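PDB 2GFI: phytase from Debaryomyces castellii, which catalyses the stepwise removal of phosphate from phytate (inositol hexakisphosphate), probably through a phosphohistidine intermediate as in other histidine acid phosphatases. Local coordinates for residues Y285-G298 / D351-H365. Residues are numbered along the deposited sequence; the frame is centred on the assembly and turned at random.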
ATOM      1  N   TYR A 285      -9.667   6.978  24.510  1.00 21.61           N
ATOM      2  CA  TYR A 285     -10.732   7.893  24.872  1.00 21.14           C
ATOM      3  C   TYR A 285     -10.489   8.495  26.250  1.00 22.06           C
ATOM      4  O   TYR A 285     -10.872   9.652  26.494  1.00 22.43           O
ATOM      5  CB  TYR A 285     -12.094   7.250  24.791  1.00 21.28           C
ATOM      6  CG  TYR A 285     -13.171   8.266  25.051  1.00 21.01           C
ATOM      7  CD1 TYR A 285     -13.273   9.385  24.255  1.00 20.63           C
ATOM      8  CD2 TYR A 285     -14.044   8.134  26.144  1.00 20.54           C
ATOM      9  CE1 TYR A 285     -14.231  10.334  24.514  1.00 23.29           C
ATOM     10  CE2 TYR A 285     -15.009   9.069  26.403  1.00 19.39           C
ATOM     11  CZ  TYR A 285     -15.097  10.165  25.584  1.00 20.92           C
ATOM     12  OH  TYR A 285     -16.059  11.130  25.790  1.00 22.01           O
ATOM     13  N   SER A 286      -9.823   7.745  27.139  1.00 21.87           N
ATOM     14  CA  SER A 286      -9.445   8.315  28.447  1.00 22.00           C
ATOM     15  C   SER A 286      -8.504   9.508  28.293  1.00 21.98           C
ATOM     16  O   SER A 286      -8.589  10.494  29.065  1.00 22.60           O
ATOM     17  CB  SER A 286      -8.871   7.248  29.403  1.00 22.05           C
ATOM     18  OG  SER A 286      -7.568   6.845  29.033  1.00 22.63           O
ATOM     19  N   VAL A 287      -7.612   9.411  27.306  1.00 21.70           N
ATOM     20  CA  VAL A 287      -6.726  10.505  26.949  1.00 21.63           C
ATOM     21  C   VAL A 287      -7.502  11.627  26.279  1.00 21.73           C
ATOM     22  O   VAL A 287      -7.280  12.779  26.591  1.00 22.59           O
ATOM     23  CB  VAL A 287      -5.510  10.075  26.024  1.00 21.58           C
ATOM     24  CG1 VAL A 287      -4.683  11.311  25.626  1.00 20.86           C
ATOM     25  CG2 VAL A 287      -4.628   9.056  26.710  1.00 18.95           C
ATOM     26  N   ASP A 288      -8.401  11.325  25.352  1.00 21.79           N
ATOM     27  CA  ASP A 288      -9.201  12.406  24.782  1.00 21.65           C
ATOM     28  C   ASP A 288      -9.937  13.173  25.875  1.00 21.93           C
ATOM     29  O   ASP A 288     -10.018  14.386  25.801  1.00 22.14           O
ATOM     30  CB  ASP A 288     -10.223  11.876  23.806  1.00 21.97           C
ATOM     31  CG  ASP A 288      -9.616  11.509  22.463  1.00 24.11           C
ATOM     32  OD1 ASP A 288      -8.517  12.048  22.115  1.00 27.22           O
ATOM     33  OD2 ASP A 288     -10.186  10.687  21.686  1.00 25.99           O
ATOM     34  N   LEU A 289     -10.484  12.453  26.869  1.00 22.33           N
ATOM     35  CA  LEU A 289     -11.227  13.039  27.953  1.00 23.04           C
ATOM     36  C   LEU A 289     -10.335  13.931  28.803  1.00 24.03           C
ATOM     37  O   LEU A 289     -10.603  15.116  28.995  1.00 24.04           O
ATOM     38  CB  LEU A 289     -11.767  11.941  28.835  1.00 23.51           C
ATOM     39  CG  LEU A 289     -13.148  11.379  28.611  1.00 23.64           C
ATOM     40  CD1 LEU A 289     -13.372  10.294  29.660  1.00 23.43           C
ATOM     41  CD2 LEU A 289     -14.195  12.492  28.698  1.00 23.77           C
ATOM     42  N   ASP A 290      -9.263  13.357  29.305  1.00 25.15           N
ATOM     43  CA  ASP A 290      -8.309  14.121  30.063  1.00 26.97           C
ATOM     44  C   ASP A 290      -7.875  15.388  29.309  1.00 27.65           C
ATOM     45  O   ASP A 290      -7.892  16.480  29.861  1.00 27.31           O
ATOM     46  CB  ASP A 290      -7.114  13.246  30.401  1.00 27.58           C
ATOM     47  CG  ASP A 290      -6.095  13.967  31.216  1.00 31.09           C
ATOM     48  OD1 ASP A 290      -6.507  14.767  32.085  1.00 36.24           O
ATOM     49  OD2 ASP A 290      -4.857  13.825  31.060  1.00 34.94           O
ATOM     50  N   ASP A 291      -7.488  15.266  28.041  1.00 28.34           N
ATOM     51  CA  ASP A 291      -7.041  16.463  27.325  1.00 28.20           C
ATOM     52  C   ASP A 291      -8.169  17.392  26.970  1.00 27.50           C
ATOM     53  O   ASP A 291      -7.972  18.600  26.949  1.00 28.26           O
ATOM     54  CB  ASP A 291      -6.249  16.106  26.087  1.00 28.83           C
ATOM     55  CG  ASP A 291      -4.979  15.377  26.416  1.00 31.13           C
ATOM     56  OD1 ASP A 291      -4.426  15.572  27.530  1.00 31.22           O
ATOM     57  OD2 ASP A 291      -4.464  14.570  25.620  1.00 34.12           O
ATOM     58  N   TYR A 292      -9.354  16.858  26.694  1.00 26.26           N
ATOM     59  CA  TYR A 292     -10.464  17.751  26.421  1.00 25.63           C
ATOM     60  C   TYR A 292     -10.757  18.621  27.648  1.00 25.61           C
ATOM     61  O   TYR A 292     -10.922  19.834  27.520  1.00 25.12           O
ATOM     62  CB  TYR A 292     -11.728  17.028  25.972  1.00 24.94           C
ATOM     63  CG  TYR A 292     -12.900  17.992  25.894  1.00 24.98           C
ATOM     64  CD1 TYR A 292     -13.059  18.834  24.781  1.00 23.63           C
ATOM     65  CD2 TYR A 292     -13.819  18.096  26.947  1.00 23.24           C
ATOM     66  CE1 TYR A 292     -14.116  19.733  24.695  1.00 23.35           C
ATOM     67  CE2 TYR A 292     -14.877  18.991  26.878  1.00 23.18           C
ATOM     68  CZ  TYR A 292     -15.018  19.810  25.745  1.00 25.23           C
ATOM     69  OH  TYR A 292     -16.048  20.714  25.667  1.00 25.22           O
ATOM     70  N   TYR A 293     -10.768  18.003  28.825  1.00 25.18           N
ATOM     71  CA  TYR A 293     -11.165  18.699  30.050  1.00 25.86           C
ATOM     72  C   TYR A 293     -10.059  19.524  30.699  1.00 26.21           C
ATOM     73  O   TYR A 293     -10.329  20.399  31.532  1.00 26.68           O
ATOM     74  CB  TYR A 293     -11.775  17.726  31.065  1.00 24.97           C
ATOM     75  CG  TYR A 293     -13.195  17.368  30.742  1.00 24.97           C
ATOM     76  CD1 TYR A 293     -14.222  18.285  30.982  1.00 24.30           C
ATOM     77  CD2 TYR A 293     -13.521  16.109  30.166  1.00 23.25           C
ATOM     78  CE1 TYR A 293     -15.526  17.985  30.680  1.00 24.14           C
ATOM     79  CE2 TYR A 293     -14.822  15.795  29.859  1.00 21.87           C
ATOM     80  CZ  TYR A 293     -15.825  16.740  30.127  1.00 25.07           C
ATOM     81  OH  TYR A 293     -17.131  16.479  29.868  1.00 24.41           O
ATOM     82  N   SER A 294      -8.826  19.237  30.315  1.00 25.83           N
ATOM     83  CA  SER A 294      -7.672  19.944  30.831  1.00 25.46           C
ATOM     84  C   SER A 294      -7.180  21.012  29.880  1.00 25.74           C
ATOM     85  O   SER A 294      -6.880  22.119  30.299  1.00 26.01           O
ATOM     86  CB  SER A 294      -6.552  18.945  31.102  1.00 24.86           C
ATOM     87  OG  SER A 294      -7.114  17.884  31.832  1.00 24.56           O
ATOM     88  N   ASN A 295      -7.090  20.667  28.595  1.00 25.79           N
ATOM     89  CA  ASN A 295      -6.419  21.518  27.613  1.00 25.84           C
ATOM     90  C   ASN A 295      -7.317  22.106  26.548  1.00 25.68           C
ATOM     91  O   ASN A 295      -6.828  22.803  25.668  1.00 25.34           O
ATOM     92  CB  ASN A 295      -5.315  20.754  26.892  1.00 25.58           C
ATOM     93  CG  ASN A 295      -4.408  20.011  27.828  1.00 26.18           C
ATOM     94  OD1 ASN A 295      -4.140  20.469  28.930  1.00 27.01           O
ATOM     95  ND2 ASN A 295      -3.906  18.849  27.378  1.00 24.77           N
ATOM     96  N   SER A 296      -8.601  21.797  26.605  1.00 26.09           N
ATOM     97  CA  SER A 296      -9.515  22.273  25.600  1.00 27.34           C
ATOM     98  C   SER A 296     -10.777  22.854  26.242  1.00 28.04           C
ATOM     99  O   SER A 296     -10.763  23.263  27.403  1.00 28.49           O
ATOM    100  CB  SER A 296      -9.835  21.132  24.635  1.00 27.81           C
ATOM    101  OG  SER A 296     -10.351  21.624  23.418  1.00 28.19           O
ATOM    102  N   ALA A 297     -11.868  22.881  25.498  1.00 28.58           N
ATOM    103  CA  ALA A 297     -13.062  23.610  25.895  1.00 29.27           C
ATOM    104  C   ALA A 297     -13.750  23.059  27.151  1.00 29.51           C
ATOM    105  O   ALA A 297     -14.658  23.695  27.695  1.00 29.99           O
ATOM    106  CB  ALA A 297     -14.052  23.689  24.712  1.00 28.68           C
ATOM    107  N   GLY A 298     -13.332  21.883  27.597  1.00 29.75           N
ATOM    108  CA  GLY A 298     -13.802  21.329  28.873  1.00 30.08           C
ATOM    109  C   GLY A 298     -13.354  22.217  30.020  1.00 30.53           C
ATOM    110  O   GLY A 298     -14.010  22.301  31.036  1.00 30.95           O
ATOM    111  N   ASP A 351     -19.417  19.150  25.976  1.00 33.92           N
ATOM    112  CA  ASP A 351     -18.479  18.419  26.783  1.00 32.32           C
ATOM    113  C   ASP A 351     -18.586  16.928  26.518  1.00 31.00           C
ATOM    114  O   ASP A 351     -19.663  16.419  26.227  1.00 31.67           O
ATOM    115  CB  ASP A 351     -18.720  18.745  28.255  1.00 32.19           C
ATOM    116  CG  ASP A 351     -18.260  20.162  28.617  1.00 33.05           C
ATOM    117  OD1 ASP A 351     -17.563  20.846  27.813  1.00 29.88           O
ATOM    118  OD2 ASP A 351     -18.552  20.677  29.711  1.00 35.90           O
ATOM    119  N   LEU A 352     -17.448  16.250  26.592  1.00 28.88           N
ATOM    120  CA  LEU A 352     -17.362  14.843  26.296  1.00 27.13           C
ATOM    121  C   LEU A 352     -18.072  14.041  27.371  1.00 26.75           C
ATOM    122  O   LEU A 352     -18.002  14.387  28.546  1.00 26.95           O
ATOM    123  CB  LEU A 352     -15.890  14.428  26.180  1.00 26.34           C
ATOM    124  CG  LEU A 352     -15.321  14.464  24.758  1.00 25.60           C
ATOM    125  CD1 LEU A 352     -15.501  15.853  24.085  1.00 24.42           C
ATOM    126  CD2 LEU A 352     -13.855  14.059  24.770  1.00 25.68           C
ATOM    127  N   PRO A 353     -18.768  12.982  26.982  1.00 26.49           N
ATOM    128  CA  PRO A 353     -19.380  12.116  27.963  1.00 26.10           C
ATOM    129  C   PRO A 353     -18.303  11.275  28.629  1.00 26.77           C
ATOM    130  O   PRO A 353     -17.234  11.051  28.043  1.00 26.10           O
ATOM    131  CB  PRO A 353     -20.298  11.238  27.121  1.00 25.88           C
ATOM    132  CG  PRO A 353     -19.606  11.165  25.759  1.00 25.72           C
ATOM    133  CD  PRO A 353     -19.020  12.530  25.587  1.00 26.14           C
ATOM    134  N   VAL A 354     -18.592  10.821  29.851  1.00 27.38           N
ATOM    135  CA  VAL A 354     -17.689   9.970  30.622  1.00 27.87           C
ATOM    136  C   VAL A 354     -18.313   8.613  30.899  1.00 28.55           C
ATOM    137  O   VAL A 354     -17.620   7.659  31.250  1.00 28.95           O
ATOM    138  CB  VAL A 354     -17.298  10.637  31.958  1.00 28.01           C
ATOM    139  CG1 VAL A 354     -16.463  11.877  31.684  1.00 28.02           C
ATOM    140  CG2 VAL A 354     -18.563  10.977  32.835  1.00 27.43           C
ATOM    141  N   ASP A 355     -19.624   8.513  30.730  1.00 29.01           N
ATOM    142  CA  ASP A 355     -20.338   7.339  31.222  1.00 30.06           C
ATOM    143  C   ASP A 355     -20.500   6.296  30.120  1.00 28.54           C
ATOM    144  O   ASP A 355     -21.047   5.230  30.325  1.00 27.91           O
ATOM    145  CB  ASP A 355     -21.682   7.749  31.865  1.00 31.69           C
ATOM    146  CG  ASP A 355     -22.623   8.446  30.867  1.00 36.64           C
ATOM    147  OD1 ASP A 355     -22.157   9.300  30.041  1.00 43.16           O
ATOM    148  OD2 ASP A 355     -23.852   8.204  30.824  1.00 42.66           O
ATOM    149  N   TYR A 356     -19.972   6.598  28.943  1.00 27.88           N
ATOM    150  CA  TYR A 356     -19.843   5.592  27.905  1.00 26.53           C
ATOM    151  C   TYR A 356     -18.722   6.001  26.975  1.00 25.47           C
ATOM    152  O   TYR A 356     -18.163   7.075  27.144  1.00 25.73           O
ATOM    153  CB  TYR A 356     -21.167   5.444  27.146  1.00 26.70           C
ATOM    154  CG  TYR A 356     -21.484   6.622  26.251  1.00 28.30           C
ATOM    155  CD1 TYR A 356     -21.300   6.536  24.858  1.00 27.04           C
ATOM    156  CD2 TYR A 356     -21.970   7.830  26.788  1.00 27.72           C
ATOM    157  CE1 TYR A 356     -21.596   7.631  24.035  1.00 28.74           C
ATOM    158  CE2 TYR A 356     -22.300   8.906  25.964  1.00 27.28           C
ATOM    159  CZ  TYR A 356     -22.096   8.805  24.600  1.00 28.78           C
ATOM    160  OH  TYR A 356     -22.414   9.870  23.788  1.00 30.92           O
ATOM    161  N   THR A 357     -18.405   5.154  25.992  1.00 24.14           N
ATOM    162  CA  THR A 357     -17.409   5.480  24.985  1.00 22.73           C
ATOM    163  C   THR A 357     -18.135   5.902  23.698  1.00 22.67           C
ATOM    164  O   THR A 357     -18.837   5.107  23.084  1.00 21.60           O
ATOM    165  CB  THR A 357     -16.468   4.285  24.720  1.00 22.38           C
ATOM    166  OG1 THR A 357     -15.968   3.796  25.965  1.00 21.88           O
ATOM    167  CG2 THR A 357     -15.204   4.713  23.915  1.00 19.43           C
ATOM    168  N   PRO A 358     -17.992   7.176  23.337  1.00 22.57           N
ATOM    169  CA  PRO A 358     -18.558   7.687  22.087  1.00 22.97           C
ATOM    170  C   PRO A 358     -17.722   7.249  20.896  1.00 23.14           C
ATOM    171  O   PRO A 358     -16.502   7.089  21.015  1.00 23.20           O
ATOM    172  CB  PRO A 358     -18.478   9.228  22.248  1.00 22.50           C
ATOM    173  CG  PRO A 358     -17.330   9.436  23.175  1.00 22.52           C
ATOM    174  CD  PRO A 358     -17.307   8.226  24.118  1.00 21.91           C
ATOM    175  N   PHE A 359     -18.390   7.114  19.756  1.00 23.38           N
ATOM    176  CA  PHE A 359     -17.764   6.814  18.502  1.00 23.89           C
ATOM    177  C   PHE A 359     -18.381   7.759  17.463  1.00 24.98           C
ATOM    178  O   PHE A 359     -19.606   7.717  17.221  1.00 25.98           O
ATOM    179  CB  PHE A 359     -18.023   5.342  18.149  1.00 23.90           C
ATOM    180  CG  PHE A 359     -17.309   4.386  19.035  1.00 22.65           C
ATOM    181  CD1 PHE A 359     -16.024   3.952  18.709  1.00 21.76           C
ATOM    182  CD2 PHE A 359     -17.905   3.933  20.219  1.00 22.20           C
ATOM    183  CE1 PHE A 359     -15.338   3.078  19.553  1.00 22.02           C
ATOM    184  CE2 PHE A 359     -17.231   3.056  21.076  1.00 20.50           C
ATOM    185  CZ  PHE A 359     -15.954   2.624  20.739  1.00 21.97           C
ATOM    186  N   PRO A 360     -17.565   8.634  16.870  1.00 25.06           N
ATOM    187  CA  PRO A 360     -16.128   8.736  17.178  1.00 25.02           C
ATOM    188  C   PRO A 360     -15.982   9.529  18.477  1.00 25.02           C
ATOM    189  O   PRO A 360     -16.973   9.957  19.032  1.00 25.56           O
ATOM    190  CB  PRO A 360     -15.590   9.553  15.994  1.00 25.06           C
ATOM    191  CG  PRO A 360     -16.768  10.565  15.727  1.00 25.02           C
ATOM    192  CD  PRO A 360     -18.010   9.654  15.899  1.00 24.43           C
ATOM    193  N   SER A 361     -14.776   9.692  18.989  1.00 25.08           N
ATOM    194  CA  SER A 361     -14.567  10.613  20.080  1.00 25.23           C
ATOM    195  C   SER A 361     -14.870  12.013  19.539  1.00 26.00           C
ATOM    196  O   SER A 361     -14.329  12.396  18.503  1.00 27.06           O
ATOM    197  CB  SER A 361     -13.144  10.531  20.592  1.00 24.76           C
ATOM    198  OG  SER A 361     -12.909  11.600  21.496  1.00 25.43           O
ATOM    199  N   PRO A 362     -15.749  12.761  20.204  1.00 25.90           N
ATOM    200  CA  PRO A 362     -16.142  14.107  19.736  1.00 25.98           C
ATOM    201  C   PRO A 362     -14.968  15.057  19.733  1.00 25.61           C
ATOM    202  O   PRO A 362     -15.028  16.146  19.145  1.00 25.67           O
ATOM    203  CB  PRO A 362     -17.161  14.576  20.797  1.00 25.71           C
ATOM    204  CG  PRO A 362     -17.603  13.320  21.492  1.00 26.15           C
ATOM    205  CD  PRO A 362     -16.448  12.371  21.441  1.00 25.56           C
ATOM    206  N   TYR A 363     -13.923  14.670  20.443  1.00 25.35           N
ATOM    207  CA  TYR A 363     -12.723  15.450  20.480  1.00 25.01           C
ATOM    208  C   TYR A 363     -11.561  14.512  20.341  1.00 24.96           C
ATOM    209  O   TYR A 363     -11.360  13.656  21.169  1.00 25.58           O
ATOM    210  CB  TYR A 363     -12.622  16.169  21.812  1.00 25.07           C
ATOM    211  CG  TYR A 363     -11.347  16.950  21.919  1.00 24.19           C
ATOM    212  CD1 TYR A 363     -11.188  18.156  21.227  1.00 23.32           C
ATOM    213  CD2 TYR A 363     -10.300  16.483  22.692  1.00 22.90           C
ATOM    214  CE1 TYR A 363     -10.020  18.876  21.324  1.00 24.66           C
ATOM    215  CE2 TYR A 363      -9.114  17.203  22.793  1.00 23.86           C
ATOM    216  CZ  TYR A 363      -8.977  18.391  22.115  1.00 24.99           C
ATOM    217  OH  TYR A 363      -7.794  19.093  22.226  1.00 25.90           O
ATOM    218  N   SER A 364     -10.789  14.655  19.279  1.00 25.13           N
ATOM    219  CA  SER A 364      -9.742  13.683  19.022  1.00 24.16           C
ATOM    220  C   SER A 364      -8.407  14.348  19.307  1.00 23.16           C
ATOM    221  O   SER A 364      -7.883  15.153  18.515  1.00 22.82           O
ATOM    222  CB  SER A 364      -9.839  13.150  17.589  1.00 24.41           C
ATOM    223  OG  SER A 364      -8.757  12.276  17.313  1.00 24.78           O
ATOM    224  N   HIS A 365      -7.857  14.025  20.460  1.00 21.84           N
ATOM    225  CA  HIS A 365      -6.618  14.671  20.827  1.00 21.20           C
ATOM    226  C   HIS A 365      -5.497  14.468  19.776  1.00 20.56           C
ATOM    227  O   HIS A 365      -4.837  15.427  19.356  1.00 19.36           O
ATOM    228  CB  HIS A 365      -6.172  14.191  22.175  1.00 20.45           C
ATOM    229  CG  HIS A 365      -4.839  14.703  22.549  1.00 20.76           C
ATOM    230  ND1 HIS A 365      -3.697  13.964  22.382  1.00 23.11           N
ATOM    231  CD2 HIS A 365      -4.449  15.901  23.037  1.00 20.64           C
ATOM    232  CE1 HIS A 365      -2.660  14.669  22.797  1.00 22.97           C
ATOM    233  NE2 HIS A 365      -3.091  15.843  23.202  1.00 21.58           N
TER
HETATM  234  O   HOH W   1      -9.435  10.211  19.024  1.00 30.08           O
HETATM  235  O   HOH W   2      -8.335  21.901  21.751  1.00 19.65           O
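Tyr285, Tyr292 and Tyr293 of helix 277-295 send their hydroxyls to residues 351-353. Tyr285 OH donates to Pro353 O (2.5 Å) and Tyr293 OH to Leu352 O (2.6 Å), each in the carbonyl plane on a lone pair, while Tyr292 OH takes the anti lone pair of Asp351 OD1 at 2.6 Å. Leu352 places CD1 squarely over the Tyr292 ring, 3.8 Å from its centroid, and Pro358 CD makes a CH-pi contact over one face of Tyr285, toward its rim. With CG anti to the backbone N (chi1 172°), Tyr292 also turns a ring edge toward the face of Tyr363, planes at 61°. Were Tyr292 an alanine, Asp351 would probably lose this hydroxyl donor and a gap would open under Leu352 CD1 and against Tyr363. Asp288 OD1 accepts the N-H of His365 (2.7 Å from N) from above the carboxylate plane; Ser361 OG lies 2.9 Å from Asp288 OD2, which also receives a water shared with Ser364 OG. Asp291 OD2 lies over the His365 ring. Further out, Glu337 OE1 hydrogen-bonds Tyr363 OH. The loop after helix 333-343, thereby tied to helix 277-295, ends at N-cap Ser364 and His365, beside Asp333, the predicted proton donor of this histidine acid phosphatase active site.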